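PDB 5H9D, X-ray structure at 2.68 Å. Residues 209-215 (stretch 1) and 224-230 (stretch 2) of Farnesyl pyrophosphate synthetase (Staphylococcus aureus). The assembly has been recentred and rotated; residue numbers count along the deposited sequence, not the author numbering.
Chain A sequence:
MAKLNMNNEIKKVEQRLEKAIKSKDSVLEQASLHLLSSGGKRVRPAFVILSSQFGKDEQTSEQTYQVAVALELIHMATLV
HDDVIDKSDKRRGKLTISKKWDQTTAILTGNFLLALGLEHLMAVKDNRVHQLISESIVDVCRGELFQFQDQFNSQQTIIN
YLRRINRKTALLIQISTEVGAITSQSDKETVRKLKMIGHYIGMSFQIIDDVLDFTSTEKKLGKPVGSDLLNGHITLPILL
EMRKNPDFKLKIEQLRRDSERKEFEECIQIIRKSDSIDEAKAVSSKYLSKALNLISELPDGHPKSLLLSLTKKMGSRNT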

# COMPACT_ATOMS: atom_id res chain seq x y z
N ASP A 209 5.09 -5.91 -17.85
CA ASP A 209 5.00 -7.06 -16.94
C ASP A 209 4.07 -8.14 -17.53
O ASP A 209 4.42 -9.31 -17.61
CB ASP A 209 4.40 -6.65 -15.59
CG ASP A 209 5.42 -6.09 -14.63
OD1 ASP A 209 6.17 -5.16 -14.99
OD2 ASP A 209 5.44 -6.60 -13.48
N ASP A 210 2.87 -7.73 -17.94
CA ASP A 210 1.88 -8.65 -18.46
C ASP A 210 2.33 -9.35 -19.69
O ASP A 210 1.96 -10.49 -19.94
CB ASP A 210 0.55 -7.93 -18.72
CG ASP A 210 -0.05 -7.35 -17.46
OD1 ASP A 210 0.40 -7.75 -16.33
OD2 ASP A 210 -0.97 -6.51 -17.59
N VAL A 211 3.12 -8.68 -20.50
CA VAL A 211 3.60 -9.35 -21.68
C VAL A 211 4.65 -10.36 -21.24
O VAL A 211 4.62 -11.50 -21.66
CB VAL A 211 4.19 -8.36 -22.70
CG1 VAL A 211 4.71 -9.12 -23.91
CG2 VAL A 211 3.13 -7.38 -23.15
N LEU A 212 5.55 -9.95 -20.34
CA LEU A 212 6.61 -10.83 -19.86
C LEU A 212 6.13 -12.01 -19.03
O LEU A 212 6.93 -12.80 -18.54
CB LEU A 212 7.63 -10.05 -19.05
CG LEU A 212 8.53 -9.00 -19.70
CD1 LEU A 212 9.47 -8.44 -18.63
CD2 LEU A 212 9.31 -9.61 -20.83
N ASP A 213 4.83 -12.14 -18.85
CA ASP A 213 4.35 -13.24 -18.05
C ASP A 213 4.12 -14.44 -18.97
O ASP A 213 3.94 -15.56 -18.51
CB ASP A 213 3.05 -12.83 -17.33
CG ASP A 213 2.91 -13.50 -15.97
OD1 ASP A 213 2.42 -14.65 -15.92
OD2 ASP A 213 3.32 -12.88 -14.96
N PHE A 214 4.16 -14.19 -20.28
CA PHE A 214 3.96 -15.23 -21.28
C PHE A 214 5.24 -15.49 -22.08
O PHE A 214 5.52 -16.61 -22.50
CB PHE A 214 2.84 -14.81 -22.24
CG PHE A 214 1.47 -14.83 -21.63
CD1 PHE A 214 0.80 -16.04 -21.40
CD2 PHE A 214 0.81 -13.65 -21.32
CE1 PHE A 214 -0.49 -16.06 -20.87
CE2 PHE A 214 -0.48 -13.67 -20.79
CZ PHE A 214 -1.12 -14.88 -20.57
N THR A 215 6.03 -14.45 -22.26
CA THR A 215 7.26 -14.52 -23.04
C THR A 215 8.58 -14.80 -22.30
O THR A 215 9.58 -15.15 -22.94
CB THR A 215 7.41 -13.21 -23.84
OG1 THR A 215 7.49 -12.09 -22.94
CG2 THR A 215 6.22 -13.02 -24.78
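Stretch 2 224-230: PVGSDLL

Stretch 1 is the later part of a helix that begins earlier in the chain and is kinked near Asp-213 and Phe-214, whose N atoms lack the regular bond to the turn before. In its place Asp-213 N makes a weak hydrogen bond to Asp-210 O (3.5 Å) and Phe-214 N bonds to Val-211 O (3.1 Å), a tightening of the turn. Stretch 2 enters as loop, with Val-225 opened out at phi/psi 164/142, turns at Gly-226 (76/-4), whose positive phi favours glycine, and runs on as helix through Asp-228, Leu-229 and Leu-230. Gly-226 O receives Leu-229 N at 2.5 Å and Leu-230 N at 2.8 Å, which ties the turn to the helix that follows.

The CA atoms come nearest in two pairs: Asp-213 CA lies 5.5 Å from Val-225 CA, and Phe-214 CA lies 5.5 Å from Gly-226 CA. The chains pass roughly crosswise, not side by side. Here the main chains are joined directly, Gly-226 N donating to Asp-213 O at 3.0 Å with a nearly straight N-H...O angle of 166°. The same carbonyl is approached by Val-225 CA at 3.5 Å, in a CA-H...O contact, and by Val-225 CG2, 3.2 Å from Asp-213 O. The two stretches together bury 326 Å².

Asp-213 has the largest share of that area. Its CA-to-CB bond points sideways, but the carboxylate reaches the backbone of Ser-227 and Asp-228, where Asp-213 OD1 accepts a hydrogen bond from Asp-228 N at 3.2 Å, with an N-H...O angle of 169°. Ser-227 N is slightly nearer to Asp-213 OD1, at 3.1 Å, yet its angle is too poor for a bond. The CA-to-CB bond of Asp-228 points toward stretch 1, and its OD2 lies 2.9 Å from Asp-213 OD2. These are two acceptors of like charge, so the approach offers no attraction of its own if both carboxylates are ionised. Asp-210 OD1 adds a further acidic neighbour 4.0 Å from Asp-228 OD2; both Asp-210 carboxylate oxygens are hydrogen-bonded elsewhere in the structure.

Phe-214 supplies the apolar part of the contact. Its CA-to-CB bond points away, but with chi1 at -71° (m) the ring comes back to stretch 2, placing Phe-214 CE1 4.0 Å from Gly-226 CA and Phe-214 CZ 4.5 Å from Leu-229 CB. Both neighbours meet the ring obliquely. An ideal CB on Gly-226 would lie 4.2 Å from Phe-214 CE1.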

# COMPACT_ATOMS: atom_id res chain seq x y z
N PRO A 224 5.87 -19.62 -12.36
CA PRO A 224 5.54 -20.37 -13.58
C PRO A 224 5.68 -19.62 -14.89
O PRO A 224 6.77 -19.41 -15.41
CB PRO A 224 4.10 -20.81 -13.34
CG PRO A 224 4.04 -20.99 -11.86
CD PRO A 224 4.79 -19.77 -11.36
N VAL A 225 4.53 -19.21 -15.39
CA VAL A 225 4.40 -18.53 -16.66
C VAL A 225 2.89 -18.71 -16.86
O VAL A 225 2.33 -19.77 -16.51
CB VAL A 225 5.23 -19.25 -17.76
CG1 VAL A 225 4.79 -20.70 -17.89
CG2 VAL A 225 5.11 -18.52 -19.09
N GLY A 226 2.23 -17.70 -17.39
CA GLY A 226 0.79 -17.79 -17.52
C GLY A 226 0.30 -17.56 -16.11
O GLY A 226 -0.89 -17.49 -15.82
N SER A 227 1.27 -17.44 -15.21
CA SER A 227 1.02 -17.21 -13.80
C SER A 227 -0.22 -16.32 -13.56
O SER A 227 -1.13 -16.69 -12.81
CB SER A 227 2.27 -16.57 -13.19
OG SER A 227 2.16 -16.41 -11.80
N ASP A 228 -0.25 -15.15 -14.21
CA ASP A 228 -1.38 -14.23 -14.08
C ASP A 228 -2.70 -14.82 -14.55
O ASP A 228 -3.76 -14.43 -14.07
CB ASP A 228 -1.13 -12.95 -14.88
CG ASP A 228 -0.03 -12.11 -14.29
OD1 ASP A 228 0.02 -11.99 -13.04
OD2 ASP A 228 0.76 -11.54 -15.07
N LEU A 229 -2.64 -15.73 -15.51
CA LEU A 229 -3.84 -16.35 -16.03
C LEU A 229 -4.25 -17.49 -15.10
O LEU A 229 -5.44 -17.77 -14.93
CB LEU A 229 -3.58 -16.88 -17.43
CG LEU A 229 -4.78 -17.46 -18.15
CD1 LEU A 229 -5.87 -16.42 -18.21
CD2 LEU A 229 -4.37 -17.92 -19.54
N LEU A 230 -3.26 -18.14 -14.50
CA LEU A 230 -3.53 -19.24 -13.59
C LEU A 230 -4.26 -18.69 -12.38
O LEU A 230 -4.94 -19.43 -11.67
CB LEU A 230 -2.23 -19.92 -13.18
CG LEU A 230 -1.61 -20.64 -14.38
CD1 LEU A 230 -0.10 -20.82 -14.24
CD2 LEU A 230 -2.29 -21.97 -14.52